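Local structure of cucumber peeling cupredoxin (Cucumis sativus, 1JER) at residues 3-8 and 35-41; 13-17 and 98-102; 24-28 and 101-105; 31-35 and 79-83; 46-52 and 86-92. The protein binds a single type 1 (blue) copper ion in a cupredoxin fold and probably serves as an electron carrier. All blocks are in the same frame, centred on the assembly; numbering follows the deposited sequence.

Contact 1: residues 3-8 and 35-41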
# COMPACT_ATOMS: atom_id res chain seq x y z
N SER A 3 11.22 6.20 -3.53
CA SER A 3 11.35 4.95 -2.83
C SER A 3 11.10 3.82 -3.83
O SER A 3 10.63 4.11 -4.93
CB SER A 3 10.42 4.82 -1.63
OG SER A 3 10.84 5.74 -0.59
N THR A 4 11.45 2.60 -3.46
CA THR A 4 11.29 1.52 -4.46
C THR A 4 10.05 0.70 -4.14
O THR A 4 9.80 0.39 -2.99
CB THR A 4 12.53 0.56 -4.28
OG1 THR A 4 13.68 1.37 -4.68
CG2 THR A 4 12.50 -0.56 -5.29
N VAL A 5 9.38 0.23 -5.20
CA VAL A 5 8.28 -0.77 -4.91
C VAL A 5 8.87 -2.11 -5.35
O VAL A 5 9.21 -2.33 -6.53
CB VAL A 5 7.05 -0.42 -5.76
CG1 VAL A 5 5.94 -1.48 -5.50
CG2 VAL A 5 6.53 0.97 -5.40
N HIS A 6 9.14 -2.98 -4.39
CA HIS A 6 9.82 -4.24 -4.79
C HIS A 6 8.71 -5.26 -5.16
O HIS A 6 7.71 -5.32 -4.44
CB HIS A 6 10.55 -4.79 -3.58
CG HIS A 6 11.55 -3.84 -3.00
ND1 HIS A 6 12.87 -3.82 -3.47
CD2 HIS A 6 11.43 -2.94 -1.99
CE1 HIS A 6 13.53 -2.90 -2.74
NE2 HIS A 6 12.69 -2.35 -1.86
N ILE A 7 8.94 -6.02 -6.19
CA ILE A 7 7.93 -7.04 -6.59
C ILE A 7 8.38 -8.38 -5.99
O ILE A 7 9.41 -8.90 -6.33
CB ILE A 7 7.92 -7.17 -8.13
CG1 ILE A 7 7.54 -5.83 -8.81
CG2 ILE A 7 6.81 -8.20 -8.49
CD1 ILE A 7 6.20 -5.30 -8.31
N VAL A 8 7.62 -8.83 -4.98
CA VAL A 8 8.03 -10.03 -4.25
C VAL A 8 8.16 -11.20 -5.21
O VAL A 8 7.22 -11.50 -5.95
CB VAL A 8 7.00 -10.34 -3.15
CG1 VAL A 8 7.32 -11.68 -2.49
CG2 VAL A 8 6.97 -9.25 -2.10
N GLY A 35 9.99 3.38 3.80
CA GLY A 35 9.46 4.16 2.66
C GLY A 35 9.23 3.28 1.45
O GLY A 35 8.41 3.56 0.58
N ASP A 36 9.99 2.18 1.34
CA ASP A 36 9.77 1.33 0.13
C ASP A 36 8.45 0.54 0.41
O ASP A 36 7.97 0.50 1.50
CB ASP A 36 10.88 0.21 0.17
CG ASP A 36 12.20 0.74 -0.32
OD1 ASP A 36 12.27 1.92 -0.72
OD2 ASP A 36 13.20 -0.01 -0.30
N SER A 37 8.01 -0.12 -0.68
CA SER A 37 6.80 -0.96 -0.48
C SER A 37 7.11 -2.35 -1.10
O SER A 37 8.02 -2.49 -1.88
CB SER A 37 5.67 -0.31 -1.37
OG SER A 37 5.27 0.93 -0.78
N LEU A 38 6.26 -3.30 -0.71
CA LEU A 38 6.43 -4.69 -1.22
C LEU A 38 5.07 -4.98 -1.96
O LEU A 38 4.05 -4.76 -1.33
CB LEU A 38 6.38 -5.65 -0.02
CG LEU A 38 7.61 -5.79 0.84
CD1 LEU A 38 7.45 -6.94 1.82
CD2 LEU A 38 8.86 -5.98 -0.05
N GLN A 39 5.21 -5.39 -3.20
CA GLN A 39 3.99 -5.72 -3.96
C GLN A 39 3.90 -7.26 -4.10
O GLN A 39 4.83 -7.84 -4.67
CB GLN A 39 4.05 -5.11 -5.36
CG GLN A 39 2.84 -5.55 -6.20
CD GLN A 39 2.63 -4.64 -7.38
OE1 GLN A 39 3.03 -3.47 -7.35
NE2 GLN A 39 1.99 -5.17 -8.42
N PHE A 40 2.80 -7.82 -3.64
CA PHE A 40 2.62 -9.31 -3.76
C PHE A 40 1.52 -9.52 -4.86
O PHE A 40 0.44 -8.99 -4.68
CB PHE A 40 1.96 -9.77 -2.43
CG PHE A 40 2.94 -9.75 -1.25
CD1 PHE A 40 3.11 -8.55 -0.54
CD2 PHE A 40 3.61 -10.87 -0.85
CE1 PHE A 40 3.94 -8.55 0.59
CE2 PHE A 40 4.47 -10.86 0.26
CZ PHE A 40 4.64 -9.66 0.94
N ASN A 41 1.91 -10.21 -5.91
CA ASN A 41 0.99 -10.46 -7.04
C ASN A 41 0.67 -11.98 -7.04
O ASN A 41 1.56 -12.82 -6.99
CB ASN A 41 1.77 -10.21 -8.37
CG ASN A 41 2.05 -8.72 -8.57
OD1 ASN A 41 1.29 -7.86 -8.24
ND2 ASN A 41 3.22 -8.49 -9.22
O HOH W 1 12.74 4.50 0.84
O HOH W 2 14.80 2.68 -1.80
O HOH W 3 4.72 -10.39 -6.25
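Two parallel strands, 5-7 at the edge and 37-40 in the middle of a three-stranded sheet, make this contact, the second also pairing antiparallel with strand 76-79. The register runs Val5-Ser37, His6-Leu38 and Ile7-Gln39, with CA atoms 4.7 to 4.9 Å apart. As parallel pairing requires, the bonds slant alternately: Ser37 N donates to Thr4 O (3.0 Å), His6 N to Ser37 O (2.8 Å), Gln39 N to His6 O (2.8 Å) and Val8 N to Gln39 O (3.0 Å). The Asp36 carboxylate closes the start of the ladder, taking a backbone donor at OD1 (Thr4 N) and a side-chain donor at OD2 (His6 NE2), each at 2.9 Å, and OD2 also receives Arg33 N. The faces differ in character. Val5, Ser37, Ile7 and Gln39 share one, where Val5 and Ser37 pack on the second subunit. On the inner face His6 and Leu38 lie side by side, and beyond them Val8 CG2 sits 3.8 Å from the Phe40 ring centroid, a CH-pi contact. Phe40 in turn meets Trp14 edge-to-face and Leu38 reaches strand 101-107. Parallel pairing of the N-terminal strand, with its inner face turned to the other sheet, is characteristic of the cupredoxin beta-sandwich.

Contact 2: residues 13-17 and 98-102; sequences GWSVP and NGQKL. With CU (copper (II) ion), chain B.
In this cupredoxin copper site, the loop 13-17 covers the axial ligand Gln100 as segment 98-102 leads into strand 101-107. The touching parts run 135° apart, and the closest CA pair is Val16-Gln100, 5.1 Å. No hydrogen bond joins the segments; packing does the work. Gln100, the most covered residue, sits at the centre of an inverse gamma turn (phi/psi -89/77), closed by a weak bond from Lys101 N to Gly99 O (2.9 Å). Its side chain is extended (chi1 t, chi2 t). Trp14, chi1 t, lays its indole alongside: Gln100 CG stands 3.6 Å from the centroid of the six-membered ring, 9° off the normal, a CH-pi contact, and Gln100 NE2 lies over the same ring system, 3.4 Å from Trp14 CD1. The indole NE1 is satisfied by Asn48 O, outside the pair. Val16, chi1 t, covers the amide with CG2 3.7 Å from Gln100 OE1 and brings CG1 within 3.8 Å of Asn98 CB. Pro17 completes the cover, its CG 3.7 Å from Gly99 O. A glutamine as axial ligand, in place of the more usual methionine, distinguishes stellacyanins; His47, Cys90 and His95 supply the other ligands. Gln100 OE1 meets the copper at 2.2 Å.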
# COMPACT_ATOMS: atom_id res chain seq x y z
N GLY A 13 6.30 -13.78 -8.66
CA GLY A 13 5.14 -13.39 -7.86
C GLY A 13 5.08 -14.18 -6.57
O GLY A 13 6.07 -14.78 -6.14
N TRP A 14 3.92 -14.15 -5.93
CA TRP A 14 3.74 -14.75 -4.60
C TRP A 14 2.98 -16.08 -4.77
O TRP A 14 1.81 -16.04 -5.13
CB TRP A 14 2.85 -13.79 -3.81
CG TRP A 14 2.63 -14.05 -2.36
CD1 TRP A 14 1.36 -14.01 -1.78
CD2 TRP A 14 3.54 -14.29 -1.30
NE1 TRP A 14 1.48 -14.26 -0.43
CE2 TRP A 14 2.78 -14.43 -0.10
CE3 TRP A 14 4.93 -14.44 -1.21
CZ2 TRP A 14 3.34 -14.69 1.14
CZ3 TRP A 14 5.49 -14.70 0.05
CH2 TRP A 14 4.71 -14.82 1.21
N SER A 15 3.66 -17.19 -4.59
CA SER A 15 2.94 -18.50 -4.75
C SER A 15 3.68 -19.52 -3.93
O SER A 15 4.70 -19.18 -3.26
CB SER A 15 2.79 -18.90 -6.20
OG SER A 15 4.03 -19.08 -6.84
N VAL A 16 3.24 -20.76 -3.91
CA VAL A 16 4.03 -21.76 -3.17
C VAL A 16 5.19 -22.18 -4.07
O VAL A 16 5.01 -22.65 -5.18
CB VAL A 16 3.12 -23.02 -2.94
CG1 VAL A 16 3.93 -24.08 -2.23
CG2 VAL A 16 1.95 -22.56 -2.07
N PRO A 17 6.41 -22.02 -3.58
CA PRO A 17 7.57 -22.21 -4.46
C PRO A 17 7.96 -23.69 -4.58
O PRO A 17 7.55 -24.50 -3.76
CB PRO A 17 8.68 -21.48 -3.67
CG PRO A 17 8.32 -21.75 -2.24
CD PRO A 17 6.80 -21.69 -2.18
N ASN A 98 5.05 -24.88 3.42
CA ASN A 98 5.65 -25.26 2.17
C ASN A 98 6.51 -24.16 1.59
O ASN A 98 7.01 -24.20 0.47
CB ASN A 98 4.57 -25.73 1.18
CG ASN A 98 4.19 -27.19 1.54
OD1 ASN A 98 3.03 -27.50 1.73
ND2 ASN A 98 5.21 -28.02 1.69
N GLY A 99 6.80 -23.12 2.43
CA GLY A 99 7.76 -22.11 1.96
C GLY A 99 7.19 -20.81 1.49
O GLY A 99 7.94 -19.91 0.99
N GLN A 100 5.88 -20.61 1.55
CA GLN A 100 5.33 -19.32 1.10
C GLN A 100 5.34 -18.37 2.31
O GLN A 100 4.32 -18.12 2.94
CB GLN A 100 3.94 -19.40 0.52
CG GLN A 100 3.47 -18.15 -0.16
CD GLN A 100 2.12 -18.27 -0.84
OE1 GLN A 100 1.35 -19.20 -0.55
NE2 GLN A 100 1.83 -17.38 -1.76
N LYS A 101 6.54 -17.88 2.59
CA LYS A 101 6.69 -16.95 3.75
C LYS A 101 7.98 -16.14 3.43
O LYS A 101 8.82 -16.59 2.65
CB LYS A 101 6.95 -17.82 5.00
CG LYS A 101 8.18 -18.71 4.85
CD LYS A 101 8.16 -19.85 5.87
CE LYS A 101 7.89 -19.37 7.27
NZ LYS A 101 8.19 -20.46 8.29
N LEU A 102 8.03 -14.93 3.95
CA LEU A 102 9.14 -14.01 3.54
C LEU A 102 9.51 -13.18 4.78
O LEU A 102 8.68 -12.70 5.50
CB LEU A 102 8.50 -13.06 2.48
CG LEU A 102 9.39 -11.83 2.18
CD1 LEU A 102 10.49 -12.24 1.20
CD2 LEU A 102 8.52 -10.74 1.52
CU CU B . -0.85 -19.25 -0.45

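Contact 3: residues 24-28 and 101-105; sequences SQWAA and KLSIN
Helix-on-strand packing appears here as residues 24-28 of helix 22-28 lying along strand 101-105 of a cupredoxin sheet. The two axes approach to 8.1 Å and run nearly the same way, 22° apart (signed -22°), with Ala27 and Ile104 the nearest CA pair at 6.3 Å. Along the strand, Leu102 comes first: in its t,p rotamer it extends CD1 to 3.7 Å from Trp26 CE3, at the edge of the indole, and to 4.1 Å from Ala27 CB. Trp26 adopts chi1 t with chi2 near 81°, and its NE1 is hydrogen-bonded to Asp10 OD1. Ser103 contributes backbone, its O lying 3.9 Å from Ala27 CB. At Ile104, chi1 p, CG2 approaches Ala27 CB to 4.0 Å. A single methyl group, Ala27 CB, therefore meets three consecutive strand residues, and its small size suits so near an approach. Because no hydrogen bond crosses the contact and the 167 Å² it buries comes mainly from apolar groups, the association rests on close packing and exclusion of water.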
# COMPACT_ATOMS: atom_id res chain seq x y z
N SER A 24 13.64 -16.58 0.52
CA SER A 24 14.75 -15.99 1.30
C SER A 24 15.92 -15.72 0.40
O SER A 24 16.70 -14.77 0.57
CB SER A 24 15.04 -16.73 2.56
OG SER A 24 15.50 -18.03 2.28
N GLN A 25 16.07 -16.48 -0.72
CA GLN A 25 17.14 -16.04 -1.65
C GLN A 25 16.75 -14.76 -2.34
O GLN A 25 17.59 -13.91 -2.68
CB GLN A 25 17.40 -17.15 -2.69
CG GLN A 25 18.16 -18.33 -2.07
CD GLN A 25 18.51 -19.41 -3.06
OE1 GLN A 25 17.76 -19.70 -4.00
NE2 GLN A 25 19.66 -20.06 -2.86
N TRP A 26 15.45 -14.58 -2.63
CA TRP A 26 15.03 -13.37 -3.32
C TRP A 26 15.29 -12.17 -2.43
O TRP A 26 15.86 -11.15 -2.85
CB TRP A 26 13.45 -13.48 -3.58
CG TRP A 26 12.96 -12.14 -4.11
CD1 TRP A 26 13.04 -11.71 -5.39
CD2 TRP A 26 12.31 -11.11 -3.36
NE1 TRP A 26 12.50 -10.43 -5.47
CE2 TRP A 26 12.05 -10.06 -4.24
CE3 TRP A 26 11.93 -10.97 -2.02
CZ2 TRP A 26 11.43 -8.85 -3.86
CZ3 TRP A 26 11.33 -9.79 -1.64
CH2 TRP A 26 11.07 -8.75 -2.54
N ALA A 27 14.92 -12.27 -1.15
CA ALA A 27 15.10 -11.15 -0.22
C ALA A 27 16.59 -10.83 -0.01
O ALA A 27 16.93 -9.65 0.08
CB ALA A 27 14.48 -11.50 1.13
N ALA A 28 17.44 -11.85 -0.00
CA ALA A 28 18.89 -11.56 0.25
C ALA A 28 19.53 -10.84 -0.90
O ALA A 28 20.67 -10.32 -0.77
CB ALA A 28 19.58 -12.90 0.52
N LYS A 101 6.54 -17.88 2.59
CA LYS A 101 6.69 -16.95 3.75
C LYS A 101 7.98 -16.14 3.43
O LYS A 101 8.82 -16.59 2.65
CB LYS A 101 6.95 -17.82 5.00
CG LYS A 101 8.18 -18.71 4.85
CD LYS A 101 8.16 -19.85 5.87
CE LYS A 101 7.89 -19.37 7.27
NZ LYS A 101 8.19 -20.46 8.29
N LEU A 102 8.03 -14.93 3.95
CA LEU A 102 9.14 -14.01 3.54
C LEU A 102 9.51 -13.18 4.78
O LEU A 102 8.68 -12.70 5.50
CB LEU A 102 8.50 -13.06 2.48
CG LEU A 102 9.39 -11.83 2.18
CD1 LEU A 102 10.49 -12.24 1.20
CD2 LEU A 102 8.52 -10.74 1.52
N SER A 103 10.82 -13.14 5.06
CA SER A 103 11.27 -12.29 6.18
C SER A 103 12.30 -11.31 5.60
O SER A 103 13.17 -11.68 4.82
CB SER A 103 11.93 -13.12 7.28
OG SER A 103 13.07 -13.73 6.81
N ILE A 104 12.10 -10.03 5.95
CA ILE A 104 13.02 -9.05 5.36
C ILE A 104 13.49 -8.08 6.45
O ILE A 104 12.84 -7.89 7.46
CB ILE A 104 12.34 -8.26 4.26
CG1 ILE A 104 11.11 -7.46 4.75
CG2 ILE A 104 11.94 -9.15 3.09
CD1 ILE A 104 10.83 -6.25 3.86
N ASN A 105 14.67 -7.50 6.18
CA ASN A 105 15.23 -6.56 7.17
C ASN A 105 15.15 -5.16 6.55
O ASN A 105 15.70 -4.95 5.45
CB ASN A 105 16.73 -6.92 7.35
CG ASN A 105 17.38 -5.94 8.34
OD1 ASN A 105 18.45 -5.38 8.04
ND2 ASN A 105 16.74 -5.76 9.47

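Contact 4: residues 31-35 and 79-83; sequences TFRVG and RLDEL
A single backbone hydrogen bond joins a strand-to-strand connection (31-35) to the loop 79-83 in the cupredoxin sandwich. Segment 31-35, a weakly bonded strand at about 32-33, turns at Gly35 (phi/psi 103/-27); segment 79-83 leaves strand 76-79 as an irregular loop. The touching parts run 114° apart, and Val34 and Leu80 are the nearest CA pair, 5.3 Å. The bond between the segments, Gly35 N to Leu80 O at 2.7 Å, is assisted by a CA-H...O contact from Val34 CA to the same oxygen, 3.4 Å. Positive phi at Gly35 would jam a CB against the preceding carbonyl. Phe32 (chi1 m) points toward segment 79-83, its CB 4.2 Å from Leu80 CD1, while Leu80 (m,t) also packs on Leu38 and Ile104. Gly35 O lies over one face of the guanidinium, 3.0 Å from Arg79 NH2 but not hydrogen-bonded; NH1 instead salt-bridges Glu71 and hydrogen-bonds Thr73, and NH2 hydrogen-bonds Pro75 O, all of the second subunit. Val34 CG2 (chi1 t) lies 3.4 Å from Leu83 CD2 (m,t).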
# COMPACT_ATOMS: atom_id res chain seq x y z
N THR A 31 18.01 -4.62 -1.06
CA THR A 31 18.16 -3.81 0.19
C THR A 31 16.80 -3.09 0.39
O THR A 31 16.31 -2.51 -0.60
CB THR A 31 19.25 -2.77 0.01
OG1 THR A 31 20.50 -3.45 0.00
CG2 THR A 31 19.29 -1.77 1.17
N PHE A 32 16.20 -3.22 1.54
CA PHE A 32 14.85 -2.64 1.74
C PHE A 32 14.98 -1.43 2.68
O PHE A 32 15.54 -1.61 3.76
CB PHE A 32 13.98 -3.71 2.46
CG PHE A 32 13.81 -4.95 1.58
CD1 PHE A 32 12.93 -4.94 0.51
CD2 PHE A 32 14.57 -6.08 1.82
CE1 PHE A 32 12.80 -6.07 -0.29
CE2 PHE A 32 14.46 -7.21 1.00
CZ PHE A 32 13.57 -7.20 -0.06
N ARG A 33 14.45 -0.29 2.28
CA ARG A 33 14.58 0.92 3.14
C ARG A 33 13.20 1.43 3.54
O ARG A 33 12.24 1.28 2.76
CB ARG A 33 15.25 2.02 2.30
CG ARG A 33 16.68 1.65 1.90
CD ARG A 33 17.30 2.81 1.10
NE ARG A 33 18.66 2.47 0.68
CZ ARG A 33 19.73 2.58 1.46
NH1 ARG A 33 19.59 2.76 2.78
NH2 ARG A 33 20.97 2.54 0.96
N VAL A 34 13.13 2.06 4.69
CA VAL A 34 11.85 2.62 5.19
C VAL A 34 11.29 3.49 4.08
O VAL A 34 12.04 4.20 3.42
CB VAL A 34 12.13 3.51 6.44
CG1 VAL A 34 10.90 4.31 6.79
CG2 VAL A 34 12.53 2.62 7.61
N GLY A 35 9.99 3.38 3.80
CA GLY A 35 9.46 4.16 2.66
C GLY A 35 9.23 3.28 1.45
O GLY A 35 8.41 3.56 0.58
N ARG A 79 3.43 -1.18 2.80
CA ARG A 79 4.45 -0.15 2.98
C ARG A 79 5.40 -0.57 4.10
O ARG A 79 4.98 -1.10 5.12
CB ARG A 79 3.83 1.22 3.36
CG ARG A 79 4.83 2.35 2.99
CD ARG A 79 4.22 3.74 3.08
NE ARG A 79 4.62 4.58 1.91
CZ ARG A 79 5.65 5.41 1.93
NH1 ARG A 79 6.03 5.95 3.08
NH2 ARG A 79 6.31 5.74 0.81
N LEU A 80 6.69 -0.29 3.88
CA LEU A 80 7.65 -0.66 4.97
C LEU A 80 7.94 0.66 5.74
O LEU A 80 8.68 1.50 5.29
CB LEU A 80 8.92 -1.18 4.29
CG LEU A 80 8.66 -2.43 3.39
CD1 LEU A 80 9.92 -2.88 2.69
CD2 LEU A 80 8.04 -3.54 4.19
N ASP A 81 7.25 0.76 6.85
CA ASP A 81 7.15 1.91 7.71
C ASP A 81 8.13 1.90 8.88
O ASP A 81 8.26 2.97 9.51
CB ASP A 81 5.74 1.74 8.49
CG ASP A 81 4.65 2.13 7.51
OD1 ASP A 81 4.91 3.06 6.71
OD2 ASP A 81 3.58 1.47 7.53
N GLU A 82 8.61 0.76 9.29
CA GLU A 82 9.44 0.67 10.51
C GLU A 82 10.73 -0.08 10.22
O GLU A 82 10.77 -0.94 9.33
CB GLU A 82 8.65 -0.06 11.61
CG GLU A 82 7.22 -0.31 11.27
CD GLU A 82 6.22 0.52 12.02
OE1 GLU A 82 6.58 1.57 12.58
OE2 GLU A 82 5.02 0.12 12.04
N LEU A 83 11.75 0.23 11.00
CA LEU A 83 13.04 -0.45 10.84
C LEU A 83 12.96 -1.89 11.36
O LEU A 83 12.15 -2.22 12.24
CB LEU A 83 14.06 0.28 11.77
CG LEU A 83 14.38 1.71 11.25
CD1 LEU A 83 15.42 2.33 12.18
CD2 LEU A 83 14.91 1.64 9.84

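Contact 5: residues 46-52 and 86-92; sequences AHNVHEM and HYFVCTV. With CU (copper (II) ion), chain B.
Type 1 copper sites in cupredoxins draw ligands from neighbouring strand ends, and here antiparallel strands 50-52 and 86-89 lead to two of them, His47 and Cys90. The strand axes come within 4.5 Å at 139°. His50-Val89 is a hydrogen-bonded pair (CA-CA 5.4 Å), satisfied both ways: His50 N to Val89 O (2.9 Å) and Val89 N to His50 O (2.8 Å). Glu51-Phe88 is non-hydrogen-bonded, Glu51 CA lying 4.3 Å from Phe88 CA. Met52 N then donates to Tyr87 O at 2.8 Å. Tyr87 N donates a hydrogen bond to a water, 3.1 Å away, which also lies 2.9 Å from Glu51 OE2 and 2.6 Å from Met52 O. The other edge of strand 86-89 turns to strand 101-107, where Phe88 and His86 make backbone hydrogen bonds with Leu102 and Ile104. Met52 SD packs on Val89 CG2 (3.8 Å). Cys90, chi1 t, receives two backbone amides at SG, Asn48 N and Val92 N, each 3.5 Å away, an arrangement characteristic of blue copper cysteines. Asn48 O accepts Trp14 NE1. His47, chi1 m, directs ND1 to the copper; His95 and Gln100 complete the site. The metal lies 2.0 Å from His47 ND1 and 2.2 Å from Cys90 SG.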
# COMPACT_ATOMS: atom_id res chain seq x y z
N ALA A 46 -6.56 -17.31 -4.40
CA ALA A 46 -5.72 -18.48 -4.17
C ALA A 46 -4.77 -18.33 -2.97
O ALA A 46 -4.33 -19.29 -2.37
CB ALA A 46 -4.84 -18.73 -5.41
N HIS A 47 -4.39 -17.09 -2.67
CA HIS A 47 -3.43 -16.95 -1.50
C HIS A 47 -3.85 -15.68 -0.75
O HIS A 47 -4.80 -15.00 -1.11
CB HIS A 47 -2.02 -16.60 -2.16
CG HIS A 47 -1.51 -17.75 -2.96
ND1 HIS A 47 -1.09 -18.92 -2.36
CD2 HIS A 47 -1.43 -17.95 -4.32
CE1 HIS A 47 -0.72 -19.79 -3.32
NE2 HIS A 47 -0.91 -19.22 -4.49
N ASN A 48 -3.05 -15.32 0.25
CA ASN A 48 -3.30 -14.03 0.91
C ASN A 48 -1.93 -13.56 1.46
O ASN A 48 -0.93 -14.26 1.19
CB ASN A 48 -4.34 -14.11 2.00
CG ASN A 48 -4.02 -15.14 3.06
OD1 ASN A 48 -4.93 -15.76 3.64
ND2 ASN A 48 -2.78 -15.38 3.31
N VAL A 49 -1.94 -12.41 2.10
CA VAL A 49 -0.71 -11.88 2.68
C VAL A 49 -1.02 -11.38 4.09
O VAL A 49 -1.91 -10.57 4.26
CB VAL A 49 -0.20 -10.65 1.88
CG1 VAL A 49 1.13 -10.22 2.56
CG2 VAL A 49 0.09 -11.06 0.43
N HIS A 50 -0.28 -11.94 5.05
CA HIS A 50 -0.49 -11.54 6.45
C HIS A 50 0.84 -11.26 7.10
O HIS A 50 1.81 -11.98 6.96
CB HIS A 50 -1.19 -12.73 7.17
CG HIS A 50 -1.34 -12.56 8.64
ND1 HIS A 50 -2.14 -11.62 9.23
CD2 HIS A 50 -0.79 -13.28 9.67
CE1 HIS A 50 -2.07 -11.72 10.55
NE2 HIS A 50 -1.25 -12.72 10.84
N GLU A 51 0.93 -10.12 7.82
CA GLU A 51 2.21 -9.85 8.49
C GLU A 51 2.21 -10.46 9.87
O GLU A 51 1.16 -10.46 10.56
CB GLU A 51 2.38 -8.31 8.56
CG GLU A 51 3.71 -7.98 9.26
CD GLU A 51 3.97 -6.49 9.34
OE1 GLU A 51 3.14 -5.67 8.95
OE2 GLU A 51 5.07 -6.13 9.81
N MET A 52 3.25 -11.11 10.34
CA MET A 52 3.27 -11.70 11.67
C MET A 52 4.14 -10.78 12.60
O MET A 52 5.07 -10.16 12.12
CB MET A 52 4.03 -13.02 11.67
CG MET A 52 3.88 -13.87 10.44
SD MET A 52 2.98 -15.39 10.89
CE MET A 52 1.34 -14.67 11.06
N HIS A 86 10.75 -7.87 9.37
CA HIS A 86 9.30 -7.96 9.08
C HIS A 86 9.07 -9.38 8.52
O HIS A 86 9.92 -9.93 7.84
CB HIS A 86 8.85 -6.92 8.11
CG HIS A 86 8.82 -5.53 8.67
ND1 HIS A 86 9.96 -4.79 8.86
CD2 HIS A 86 7.79 -4.75 9.09
CE1 HIS A 86 9.64 -3.61 9.37
NE2 HIS A 86 8.34 -3.55 9.51
N TYR A 87 7.92 -9.93 8.87
CA TYR A 87 7.64 -11.34 8.51
C TYR A 87 6.27 -11.38 7.82
O TYR A 87 5.28 -10.92 8.40
CB TYR A 87 7.44 -12.07 9.89
CG TYR A 87 8.74 -12.04 10.68
CD1 TYR A 87 9.84 -12.74 10.23
CD2 TYR A 87 8.85 -11.27 11.83
CE1 TYR A 87 11.05 -12.71 10.94
CE2 TYR A 87 10.04 -11.25 12.55
CZ TYR A 87 11.11 -11.97 12.09
OH TYR A 87 12.31 -11.92 12.79
N PHE A 88 6.21 -11.98 6.65
CA PHE A 88 4.87 -12.04 5.96
C PHE A 88 4.65 -13.51 5.56
O PHE A 88 5.59 -14.19 5.14
CB PHE A 88 4.95 -11.22 4.68
CG PHE A 88 5.22 -9.74 4.91
CD1 PHE A 88 4.17 -8.88 5.14
CD2 PHE A 88 6.55 -9.29 4.89
CE1 PHE A 88 4.40 -7.53 5.40
CE2 PHE A 88 6.76 -7.94 5.17
CZ PHE A 88 5.71 -7.09 5.38
N VAL A 89 3.39 -13.93 5.62
CA VAL A 89 3.15 -15.33 5.21
C VAL A 89 1.81 -15.36 4.45
O VAL A 89 1.05 -14.42 4.48
CB VAL A 89 2.96 -16.22 6.46
CG1 VAL A 89 4.24 -16.23 7.30
CG2 VAL A 89 1.81 -15.69 7.31
N CYS A 90 1.59 -16.51 3.84
CA CYS A 90 0.26 -16.81 3.29
C CYS A 90 -0.38 -17.81 4.29
O CYS A 90 0.30 -18.76 4.69
CB CYS A 90 0.46 -17.59 1.95
SG CYS A 90 -1.22 -18.07 1.34
N THR A 91 -1.59 -17.52 4.73
CA THR A 91 -2.20 -18.35 5.78
C THR A 91 -3.13 -19.39 5.20
O THR A 91 -3.83 -20.09 5.92
CB THR A 91 -2.97 -17.51 6.81
OG1 THR A 91 -4.07 -16.85 6.21
CG2 THR A 91 -2.07 -16.42 7.41
N VAL A 92 -3.12 -19.54 3.87
CA VAL A 92 -4.01 -20.59 3.28
C VAL A 92 -3.40 -21.94 3.47
O VAL A 92 -2.26 -22.20 3.15
CB VAL A 92 -4.23 -20.30 1.80
CG1 VAL A 92 -4.84 -21.48 1.06
CG2 VAL A 92 -5.00 -19.02 1.57
CU CU B . -0.85 -19.25 -0.45
O HOH W 4 6.51 -8.30 11.10

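Together the five contacts trace how a cupredoxin sandwich builds a metal site at one end. Contacts 2 and 5, centres 9 Å apart, share the copper and are stitched together by Trp14 NE1 to Asn48 O, 2.9 Å, and Leu102 N to Phe88 O, 2.8 Å. Contact 1 supplies the facing sheet: Leu38 CD1 lies 3.6 Å from Phe88 CE2, and Phe40, its side chain about 10 Å from the copper, packs against Trp14. Contact 3 shares Lys101 and Leu102 with contact 2, continuing the strand that follows the ligand Gln100 along helix 22-28. Contact 4, centred about 21 Å from contact 2, occupies the remote end, shares Gly35 with contact 1 and, like it, touches the second subunit.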